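Local coordinates for protein glutamyl-tRNA synthetase (Methanothermobacter thermautotrophicus, PDB 3AII) that probably activates glutamate with ATP and transfers it to the acceptor end of tRNA as a non-discriminating class I aminoacyl-tRNA synthetase, at residues 138-143 and 255-260; 173-178 and 278-283; 188-193 and 233-238; 272-277 and 301-306. One frame throughout, in Å; residues are numbered along the deposited sequence. Where two conformers were deposited one is given.

Overall arrangement
All four contacts lie in the class I catalytic domain, on one side of the chain's centre, with contact centres about 10 to 19 Å apart. Contacts 2 and 4 are the closest pair and share helix 274-284, which packs on helix 172-184 in one and on helix 299-310 in the other. Contacts 1 and 3 meet through strands 252-256 and 234-237, neighbours in a four-stranded antiparallel sheet. Along the chain, contact 3 falls between the two segments of contact 1 and also between those of contact 2, whereas contact 4 follows both 1 and 3. The zinc-bearing sheet is thereby joined to the helices and to the loop after strand 130-135.

Contact 1 (138-143 and 255-260); sequences TDPRRV and RIVEAE
Charged groups meet at one end of this contact. The extended Arg255 side chain brings NH1 up to the Asp139 carboxylate, which lies at the edge of the guanidinium with the two planes turned 74° apart; the salt bridge is long, 3.7 Å from Asp139 OD2 to Arg255 NH1. Asp139 CG stands anti to its backbone N, and OD2 accepts a weak bond from Arg141 N. Arg142 NH1 completes a salt-bridge network near OD1 by charge alone, the oxygen lying out of its guanidinium plane. A water 2.7 Å from Thr138 O donates to that oxygen and accepts a weak bond from Arg255 NH1. The contact joins the loop between strand 130-135 and helix 147-158 of the catalytic domain to the end of strand 252-256, where the chain leaves the antiparallel sheet. Apolar packing holds the middle: Pro140 CG meets Val257 CG1 tip to tip at 3.8 Å and lies 4.2 Å from Ala259 CB, while Tyr271 of the adjoining strand touches Pro140 and Val257. Arg141 reaches over the same alanine, whose CB sits 3.4 Å above one face of the guanidinium. Arg141 NH1 forms a salt bridge with Glu230, whose backbone N is hydrogen-bonded to Glu258 OE2.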
# COMPACT_ATOMS: atom_id res chain seq x y z
N THR A 138 8.72 13.17 13.20
CA THR A 138 9.24 13.64 14.50
C THR A 138 9.75 12.53 15.43
O THR A 138 9.96 12.77 16.63
CB THR A 138 8.16 14.40 15.28
OG1 THR A 138 7.00 13.57 15.40
CG2 THR A 138 7.78 15.68 14.54
N ASP A 139 9.96 11.33 14.90
CA ASP A 139 10.60 10.27 15.67
C ASP A 139 11.88 9.92 14.94
O ASP A 139 11.84 9.20 13.93
CB ASP A 139 9.70 9.04 15.79
CG ASP A 139 10.33 7.92 16.62
OD1 ASP A 139 9.62 6.94 16.91
OD2 ASP A 139 11.53 8.03 17.00
N PRO A 140 13.01 10.44 15.43
CA PRO A 140 14.24 10.37 14.64
C PRO A 140 14.70 8.94 14.38
O PRO A 140 15.36 8.70 13.37
CB PRO A 140 15.27 11.11 15.51
CG PRO A 140 14.69 11.10 16.90
CD PRO A 140 13.20 11.10 16.73
N ARG A 141 14.35 8.00 15.26
CA ARG A 141 14.81 6.62 15.08
C ARG A 141 13.96 5.79 14.13
O ARG A 141 14.33 4.67 13.79
CB ARG A 141 14.89 5.90 16.43
CG ARG A 141 15.95 6.48 17.37
CD ARG A 141 16.23 5.57 18.55
NE ARG A 141 17.28 6.13 19.41
CZ ARG A 141 17.05 6.78 20.54
NH1 ARG A 141 15.81 6.94 20.99
NH2 ARG A 141 18.07 7.25 21.25
N ARG A 142 12.84 6.35 13.69
CA ARG A 142 11.91 5.62 12.83
C ARG A 142 11.79 6.22 11.44
O ARG A 142 10.82 5.96 10.72
CB ARG A 142 10.52 5.55 13.47
CG ARG A 142 10.52 5.08 14.92
CD ARG A 142 10.81 3.59 15.03
NE ARG A 142 11.28 3.23 16.37
CZ ARG A 142 10.51 3.22 17.46
NH1 ARG A 142 9.23 3.57 17.38
NH2 ARG A 142 11.02 2.88 18.63
N VAL A 143 12.76 7.03 11.06
CA VAL A 143 12.74 7.64 9.73
C VAL A 143 13.55 6.85 8.71
O VAL A 143 14.72 6.54 8.93
CB VAL A 143 13.28 9.06 9.77
CG1 VAL A 143 13.40 9.61 8.35
CG2 VAL A 143 12.39 9.95 10.65
N ARG A 255 9.29 15.25 24.54
CA ARG A 255 10.25 14.37 25.18
C ARG A 255 11.66 14.67 24.69
O ARG A 255 11.84 15.36 23.70
CB ARG A 255 9.92 12.91 24.89
CG ARG A 255 9.91 12.57 23.42
CD ARG A 255 9.65 11.11 23.14
NE ARG A 255 9.80 10.82 21.73
CZ ARG A 255 9.56 9.63 21.19
NH1 ARG A 255 9.73 9.44 19.88
NH2 ARG A 255 9.15 8.62 21.95
N ILE A 256 12.65 14.13 25.40
CA ILE A 256 14.04 14.32 25.02
C ILE A 256 14.52 13.02 24.38
O ILE A 256 14.35 11.95 24.95
CB ILE A 256 14.91 14.63 26.25
CG1 ILE A 256 14.42 15.90 26.96
CG2 ILE A 256 16.37 14.77 25.83
CD1 ILE A 256 14.99 16.12 28.36
N VAL A 257 15.10 13.12 23.18
CA VAL A 257 15.61 11.95 22.46
C VAL A 257 17.00 12.28 21.96
O VAL A 257 17.18 13.27 21.24
CB VAL A 257 14.73 11.60 21.25
CG1 VAL A 257 15.26 10.34 20.53
CG2 VAL A 257 13.27 11.44 21.67
N GLU A 258 17.98 11.47 22.33
CA GLU A 258 19.34 11.73 21.88
C GLU A 258 19.67 10.79 20.73
O GLU A 258 20.17 9.69 20.94
CB GLU A 258 20.34 11.56 23.02
CG GLU A 258 20.07 12.47 24.21
CD GLU A 258 21.11 12.30 25.30
OE1 GLU A 258 22.28 12.69 25.07
OE2 GLU A 258 20.77 11.78 26.39
N ALA A 259 19.34 11.22 19.52
CA ALA A 259 19.54 10.38 18.35
C ALA A 259 19.68 11.26 17.12
O ALA A 259 19.08 12.33 17.04
CB ALA A 259 18.37 9.41 18.18
N GLU A 260 20.48 10.81 16.16
CA GLU A 260 20.62 11.52 14.90
C GLU A 260 19.36 11.35 14.06
O GLU A 260 18.91 10.24 13.80
CB GLU A 260 21.82 10.98 14.13
CG GLU A 260 21.93 11.48 12.70
CD GLU A 260 23.04 10.80 11.93
OE1 GLU A 260 24.03 10.37 12.57
OE2 GLU A 260 22.93 10.70 10.69
O HOH W 1 9.00 12.25 19.12

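Contact 2 (173-178 and 278-283); sequences ETYYEY and VAVDDH
A single short hydrogen bond forms the polar centre of the contact: Tyr175 OH donates to Asp281 OD2 at 2.6 Å, on the oxygen's syn lone pair. The carboxylate meets the tyrosine at the edge of the ring, its plane turned 42° from that of the ring, and Asp281 OD1 comes to 3.4 Å from Tyr175 CE1. Beside this pair, Val280 projects from helix 274-284 between two aromatic residues. Val280 CG1 lies near the plane of the Tyr175 ring, 4.3 Å from Tyr175 CD1, and Val280 CG2 is 4.2 Å from Tyr178 CB. Helix 172-184 crosses helix 274-284 almost perpendicularly within the class I catalytic domain, at 100° and 10.6 Å between the axes of the two segments, so the touching residues stay few. Further out, Arg171 forms a salt bridge with Asp281 OD1 and Gln168 bonds to OD2, fixing the carboxylate, while Phe276 and Ser277 pack against Tyr175. A phenylalanine in place of Tyr175 removes the hydroxyl and with it the bond to Asp281, which would probably loosen the hold of helix 172-184 on the buried carboxylate. With Arg171 and two hydrogen-bond donors gathered round it, Asp281 is probably ionised despite its burial.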
# COMPACT_ATOMS: atom_id res chain seq x y z
N GLU A 173 10.96 24.71 15.67
CA GLU A 173 10.84 25.96 16.40
C GLU A 173 9.38 26.36 16.59
O GLU A 173 9.04 27.06 17.53
CB GLU A 173 11.64 27.08 15.74
CG GLU A 173 13.13 26.77 15.68
CD GLU A 173 13.78 26.78 17.06
OE1 GLU A 173 13.20 27.40 17.99
OE2 GLU A 173 14.87 26.18 17.20
N THR A 174 8.54 25.90 15.67
CA THR A 174 7.11 26.15 15.80
C THR A 174 6.56 25.37 17.00
O THR A 174 5.81 25.91 17.82
CB THR A 174 6.37 25.76 14.51
OG1 THR A 174 6.81 26.62 13.44
CG2 THR A 174 4.87 25.88 14.68
N TYR A 175 6.93 24.10 17.10
CA TYR A 175 6.48 23.31 18.25
C TYR A 175 7.01 23.89 19.55
O TYR A 175 6.34 23.84 20.57
CB TYR A 175 6.86 21.84 18.11
CG TYR A 175 6.43 21.25 16.79
CD1 TYR A 175 5.11 21.35 16.36
CD2 TYR A 175 7.34 20.58 15.99
CE1 TYR A 175 4.72 20.82 15.14
CE2 TYR A 175 6.96 20.05 14.78
CZ TYR A 175 5.65 20.18 14.36
OH TYR A 175 5.28 19.66 13.15
N TYR A 176 8.24 24.41 19.53
CA TYR A 176 8.81 25.02 20.74
C TYR A 176 8.07 26.30 21.11
O TYR A 176 7.76 26.54 22.27
CB TYR A 176 10.30 25.31 20.54
CG TYR A 176 11.17 24.09 20.27
CD1 TYR A 176 10.76 22.80 20.62
CD2 TYR A 176 12.41 24.24 19.67
CE1 TYR A 176 11.56 21.71 20.35
CE2 TYR A 176 13.22 23.15 19.39
CZ TYR A 176 12.79 21.88 19.75
OH TYR A 176 13.63 20.82 19.48
N GLU A 177 7.78 27.12 20.10
CA GLU A 177 7.02 28.36 20.27
C GLU A 177 5.68 28.07 20.93
O GLU A 177 5.27 28.75 21.91
CB GLU A 177 6.79 29.03 18.92
CG GLU A 177 5.99 30.33 18.99
CD GLU A 177 5.56 30.83 17.62
OE1 GLU A 177 6.15 30.38 16.61
OE2 GLU A 177 4.63 31.66 17.55
N TYR A 178 4.97 27.07 20.41
CA TYR A 178 3.66 26.77 20.95
C TYR A 178 3.71 26.01 22.27
O TYR A 178 2.75 26.04 23.01
CB TYR A 178 2.73 26.14 19.89
CG TYR A 178 2.26 27.23 18.97
CD1 TYR A 178 1.18 28.02 19.30
CD2 TYR A 178 2.97 27.53 17.81
CE1 TYR A 178 0.78 29.06 18.49
CE2 TYR A 178 2.58 28.59 16.99
CZ TYR A 178 1.48 29.34 17.35
OH TYR A 178 1.07 30.39 16.55
N VAL A 278 0.40 17.16 15.89
CA VAL A 278 -0.77 17.04 15.01
C VAL A 278 -1.75 18.20 15.27
O VAL A 278 -2.22 18.87 14.34
CB VAL A 278 -1.46 15.67 15.15
CG1 VAL A 278 -2.85 15.68 14.52
CG2 VAL A 278 -0.60 14.58 14.53
N ALA A 279 -2.06 18.43 16.53
CA ALA A 279 -2.99 19.51 16.89
C ALA A 279 -2.46 20.87 16.47
O ALA A 279 -3.18 21.67 15.89
CB ALA A 279 -3.27 19.50 18.39
N VAL A 280 -1.19 21.14 16.78
CA VAL A 280 -0.60 22.42 16.41
C VAL A 280 -0.63 22.61 14.88
O VAL A 280 -1.00 23.69 14.37
CB VAL A 280 0.85 22.55 16.95
CG1 VAL A 280 1.55 23.77 16.34
CG2 VAL A 280 0.84 22.68 18.49
N ASP A 281 -0.26 21.57 14.14
CA ASP A 281 -0.20 21.68 12.68
C ASP A 281 -1.58 21.72 12.05
O ASP A 281 -1.80 22.49 11.11
CB ASP A 281 0.65 20.56 12.10
CG ASP A 281 2.13 20.77 12.37
OD1 ASP A 281 2.50 21.88 12.83
OD2 ASP A 281 2.89 19.82 12.13
N ASP A 282 -2.52 20.94 12.57
CA ASP A 282 -3.88 21.01 12.04
C ASP A 282 -4.41 22.44 12.20
O ASP A 282 -5.05 22.98 11.30
CB ASP A 282 -4.81 20.01 12.74
CG ASP A 282 -4.68 18.60 12.20
OD1 ASP A 282 -4.06 18.41 11.13
OD2 ASP A 282 -5.21 17.67 12.84
N HIS A 283 -4.14 23.06 13.35
CA HIS A 283 -4.64 24.41 13.56
C HIS A 283 -3.94 25.41 12.66
O HIS A 283 -4.58 26.20 11.99
CB HIS A 283 -4.48 24.86 15.00
CG HIS A 283 -4.80 26.31 15.20
ND1 HIS A 283 -6.09 26.79 15.22
CD2 HIS A 283 -3.99 27.39 15.35
CE1 HIS A 283 -6.07 28.11 15.39
NE2 HIS A 283 -4.81 28.49 15.48

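Contact 3 (188-193 and 233-238); sequences AYVCTC and AVVRVK. With ZN (zinc ion), chain D.
Tyr189 has the largest area buried here, followed by Arg236, its partner in an antiparallel hydrogen-bonded pair. Strand 188-191 is an edge strand of a four-stranded antiparallel sheet, beside 234-237. The paired backbones bond both ways: Arg236 N to Tyr189 O at 2.9 Å, nearly along the C=O axis, and Tyr189 N to Arg236 O at 3.0 Å. Both side chains project on the face that also carries Cys191 and Val234. Tyr189 CG takes the crowded position between backbone N and carbonyl carbon (chi1 59°), which lays the ring over the arginine; Arg236 CB sits 4.1 Å from the Tyr189 ring centroid, a CH-pi contact over one face. Lys238 approaches the ring edge, with CG 3.5 Å from Tyr189 CD1. The extended arginine runs past the tyrosine toward Cys191; Cys191 CB lies at the guanidinium edge, 3.9 Å from Arg236 NE. Tyr189 OH hydrogen-bonds Asp250 OD2, Arg236 NH1 donates to that residue's backbone O, and Phe198 makes a cation-pi contact with the guanidinium. An alanine in place of Tyr189 removes ring and hydroxyl, which would probably leave the Arg236 and Lys238 chains less firmly placed.

Ala188, on the other face with Val190 and Val235, sets its CB 3.9 Å from Val235 CG1. Cys191 ends the strand and Cys193 lies in the turn just beyond; each binds zinc through SG at 2.4 Å, with Cys208 and Cys210 completing the site. Cys193 N donates to Cys191 SG at 3.5 Å. This N-H and nearby Arg236 would probably offset part of the negative charge on the metal-bound thiolate.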
# COMPACT_ATOMS: atom_id res chain seq x y z
N ALA A 188 0.24 23.54 30.36
CA ALA A 188 1.26 22.51 30.36
C ALA A 188 2.30 22.80 31.42
O ALA A 188 2.37 23.91 31.94
CB ALA A 188 1.91 22.39 28.99
N TYR A 189 3.09 21.78 31.74
CA TYR A 189 4.14 21.93 32.74
C TYR A 189 5.29 20.99 32.44
O TYR A 189 5.11 20.00 31.71
CB TYR A 189 3.59 21.69 34.15
CG TYR A 189 2.96 20.34 34.42
CD1 TYR A 189 1.67 20.04 34.00
CD2 TYR A 189 3.65 19.36 35.12
CE1 TYR A 189 1.10 18.82 34.27
CE2 TYR A 189 3.08 18.14 35.40
CZ TYR A 189 1.82 17.87 34.98
OH TYR A 189 1.26 16.64 35.26
N VAL A 190 6.47 21.31 32.97
CA VAL A 190 7.61 20.41 32.81
C VAL A 190 7.73 19.50 34.02
O VAL A 190 7.96 19.96 35.14
CB VAL A 190 8.92 21.15 32.61
CG1 VAL A 190 10.06 20.14 32.43
CG2 VAL A 190 8.81 22.08 31.40
N CYS A 191 7.57 18.20 33.78
CA CYS A 191 7.58 17.22 34.85
C CYS A 191 8.91 16.50 34.90
O CYS A 191 9.34 15.88 33.92
CB CYS A 191 6.47 16.21 34.66
SG CYS A 191 6.38 14.99 35.99
N THR A 192 9.55 16.58 36.07
CA THR A 192 10.84 15.95 36.30
C THR A 192 10.71 14.72 37.19
O THR A 192 11.72 14.16 37.63
CB THR A 192 11.80 16.94 36.99
OG1 THR A 192 11.14 17.53 38.12
CG2 THR A 192 12.22 18.05 36.03
N CYS A 193 9.48 14.30 37.46
CA CYS A 193 9.22 13.11 38.27
C CYS A 193 9.73 11.85 37.60
O CYS A 193 9.79 11.77 36.38
CB CYS A 193 7.71 12.93 38.52
SG CYS A 193 6.95 14.20 39.57
N ALA A 233 13.09 14.20 31.52
CA ALA A 233 12.04 15.18 31.80
C ALA A 233 11.11 15.19 30.60
O ALA A 233 11.54 14.93 29.48
CB ALA A 233 12.64 16.56 32.03
N VAL A 234 9.84 15.50 30.84
CA VAL A 234 8.87 15.62 29.75
C VAL A 234 8.02 16.87 29.97
O VAL A 234 7.93 17.40 31.09
CB VAL A 234 7.96 14.38 29.67
CG1 VAL A 234 8.77 13.18 29.20
CG2 VAL A 234 7.29 14.12 31.01
N VAL A 235 7.42 17.38 28.90
CA VAL A 235 6.33 18.33 29.03
C VAL A 235 5.01 17.56 29.02
O VAL A 235 4.80 16.69 28.16
CB VAL A 235 6.33 19.38 27.89
CG1 VAL A 235 5.17 20.37 28.06
CG2 VAL A 235 7.64 20.14 27.86
N ARG A 236 4.14 17.86 29.98
CA ARG A 236 2.82 17.25 30.07
C ARG A 236 1.73 18.29 29.88
O ARG A 236 1.83 19.40 30.39
CB ARG A 236 2.65 16.58 31.43
CG ARG A 236 3.55 15.37 31.61
CD ARG A 236 3.35 14.71 32.97
NE ARG A 236 4.16 13.49 33.06
CZ ARG A 236 3.84 12.34 32.49
NH1 ARG A 236 2.71 12.21 31.80
NH2 ARG A 236 4.64 11.29 32.62
N VAL A 237 0.71 17.93 29.11
CA VAL A 237 -0.43 18.82 28.92
C VAL A 237 -1.33 18.66 30.13
O VAL A 237 -1.62 17.55 30.54
CB VAL A 237 -1.19 18.43 27.66
CG1 VAL A 237 -2.42 19.32 27.48
CG2 VAL A 237 -0.27 18.51 26.44
N LYS A 238 -1.79 19.77 30.71
CA LYS A 238 -2.72 19.65 31.83
C LYS A 238 -4.09 19.27 31.29
O LYS A 238 -4.66 20.01 30.50
CB LYS A 238 -2.79 20.96 32.62
CG LYS A 238 -1.48 21.35 33.29
CD LYS A 238 -1.63 22.60 34.17
CE LYS A 238 -0.28 22.98 34.78
NZ LYS A 238 -0.35 24.12 35.77
ZN ZN D . 6.10 15.90 38.14
O HOH W 2 1.07 25.63 33.52

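Contact 4 (272-277 and 301-306); sequences PMMNFS and EKQEYL
The Phe276 ring is met at its edge: Leu306 CD2 lies in the ring plane, 3.8 Å from Phe276 CD1, and the two side chains cross at about a right angle. The side chains of Asn275 and Gln303 likewise cross at about a right angle, with their amide planes 52° apart. Asn275 ND2 donates to Gln303 OE1 at 3.0 Å; the acceptor lies in the asparagine amide plane and offers a lone pair, but the bond is bent, with 142° at the hydrogen. On the other branch of the same amide, Asn275 OD1 rests 3.6 Å from Lys302 CD, beside the lysine's extended aliphatic chain.

These residues belong to the first turn of helix 274-284, with Met273 at its N-cap position, and to the middle of helix 299-310, both within the class I catalytic domain. Met273 also packs against strand 252-256, so the helix begins directly beside the antiparallel sheet. The Phe276 side chain leaves its backbone away from helix 299-310, CG anti to the backbone N (chi1 -179°), and also packs on Ser253 and Met254 of that strand and on Thr179.

Leu306 CD1 approaches the main chain, 3.5 Å from Asn275 O and 3.6 Å from Phe276 CA. Gln303, extended beyond CG, lays its CG 3.5 Å from Asn275 O, while Val278 and Ala279 of the next turn continue the packing against Gln303 and Leu306.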
# COMPACT_ATOMS: atom_id res chain seq x y z
N PRO A 272 8.47 16.68 19.70
CA PRO A 272 7.06 16.62 20.06
C PRO A 272 6.52 15.21 19.92
O PRO A 272 6.97 14.41 19.06
CB PRO A 272 6.39 17.53 19.02
CG PRO A 272 7.26 17.37 17.81
CD PRO A 272 8.68 17.31 18.39
N MET A 273 5.55 14.89 20.77
CA MET A 273 4.75 13.69 20.60
C MET A 273 3.63 13.98 19.62
O MET A 273 3.22 15.14 19.44
CB MET A 273 4.17 13.23 21.94
CG MET A 273 5.22 12.87 22.96
SD MET A 273 6.23 11.51 22.38
CE MET A 273 5.12 10.12 22.59
N MET A 274 3.18 12.91 18.96
CA MET A 274 2.23 13.01 17.86
C MET A 274 1.00 13.88 18.18
O MET A 274 0.62 14.74 17.38
CB MET A 274 1.82 11.60 17.41
CG MET A 274 1.46 11.52 15.93
SD MET A 274 -0.18 10.85 15.71
CE MET A 274 -1.01 11.77 16.98
N ASN A 275 0.37 13.66 19.32
CA ASN A 275 -0.85 14.41 19.60
C ASN A 275 -0.66 15.92 19.73
O ASN A 275 -1.58 16.68 19.46
CB ASN A 275 -1.59 13.83 20.82
CG ASN A 275 -2.30 12.54 20.48
OD1 ASN A 275 -2.06 11.49 21.08
ND2 ASN A 275 -3.16 12.60 19.48
N PHE A 276 0.54 16.34 20.14
CA PHE A 276 0.86 17.75 20.20
C PHE A 276 1.13 18.32 18.81
O PHE A 276 0.55 19.33 18.41
CB PHE A 276 2.07 18.03 21.12
CG PHE A 276 2.41 19.51 21.24
CD1 PHE A 276 1.61 20.38 21.96
CD2 PHE A 276 3.53 20.02 20.58
CE1 PHE A 276 1.93 21.74 22.05
CE2 PHE A 276 3.85 21.37 20.64
CZ PHE A 276 3.06 22.24 21.40
N SER A 277 2.05 17.70 18.07
CA SER A 277 2.41 18.23 16.76
C SER A 277 1.24 18.20 15.79
O SER A 277 1.07 19.12 15.00
CB SER A 277 3.62 17.50 16.17
OG SER A 277 3.31 16.12 15.99
N GLU A 301 -9.67 12.95 21.90
CA GLU A 301 -9.90 13.38 23.27
C GLU A 301 -8.67 14.07 23.87
O GLU A 301 -8.79 15.04 24.60
CB GLU A 301 -10.30 12.19 24.15
CG GLU A 301 -11.68 11.64 23.88
CD GLU A 301 -11.98 10.41 24.73
OE1 GLU A 301 -12.30 10.58 25.92
OE2 GLU A 301 -11.89 9.28 24.20
N LYS A 302 -7.49 13.54 23.57
CA LYS A 302 -6.26 14.14 24.08
C LYS A 302 -6.02 15.53 23.48
O LYS A 302 -5.72 16.49 24.19
CB LYS A 302 -5.06 13.23 23.79
CG LYS A 302 -5.13 11.89 24.51
CD LYS A 302 -3.97 11.00 24.09
CE LYS A 302 -3.96 9.71 24.89
NZ LYS A 302 -2.91 8.77 24.40
N GLN A 303 -6.16 15.62 22.16
CA GLN A 303 -5.91 16.88 21.47
C GLN A 303 -6.90 17.98 21.84
O GLN A 303 -6.54 19.16 21.89
CB GLN A 303 -5.94 16.65 19.96
CG GLN A 303 -4.89 15.66 19.49
CD GLN A 303 -4.96 15.40 18.00
OE1 GLN A 303 -4.48 14.37 17.52
NE2 GLN A 303 -5.57 16.32 17.27
N GLU A 304 -8.14 17.60 22.11
CA GLU A 304 -9.15 18.57 22.51
C GLU A 304 -8.68 19.50 23.65
O GLU A 304 -8.97 20.69 23.65
CB GLU A 304 -10.46 17.86 22.87
CG GLU A 304 -11.21 17.33 21.66
CD GLU A 304 -12.42 16.49 22.01
OE1 GLU A 304 -12.64 16.22 23.22
OE2 GLU A 304 -13.15 16.09 21.08
N TYR A 305 -7.89 18.96 24.58
CA TYR A 305 -7.36 19.77 25.69
C TYR A 305 -6.39 20.85 25.23
O TYR A 305 -6.34 21.94 25.79
CB TYR A 305 -6.68 18.88 26.73
CG TYR A 305 -7.65 18.08 27.55
CD1 TYR A 305 -7.96 16.77 27.20
CD2 TYR A 305 -8.26 18.62 28.67
CE1 TYR A 305 -8.86 16.03 27.94
CE2 TYR A 305 -9.16 17.89 29.41
CZ TYR A 305 -9.46 16.60 29.05
OH TYR A 305 -10.35 15.88 29.79
N LEU A 306 -5.62 20.52 24.20
CA LEU A 306 -4.67 21.47 23.63
C LEU A 306 -5.40 22.63 22.98
O LEU A 306 -5.08 23.79 23.23
CB LEU A 306 -3.82 20.80 22.56
CG LEU A 306 -2.69 19.89 23.02
CD1 LEU A 306 -2.05 19.27 21.79
CD2 LEU A 306 -1.67 20.68 23.81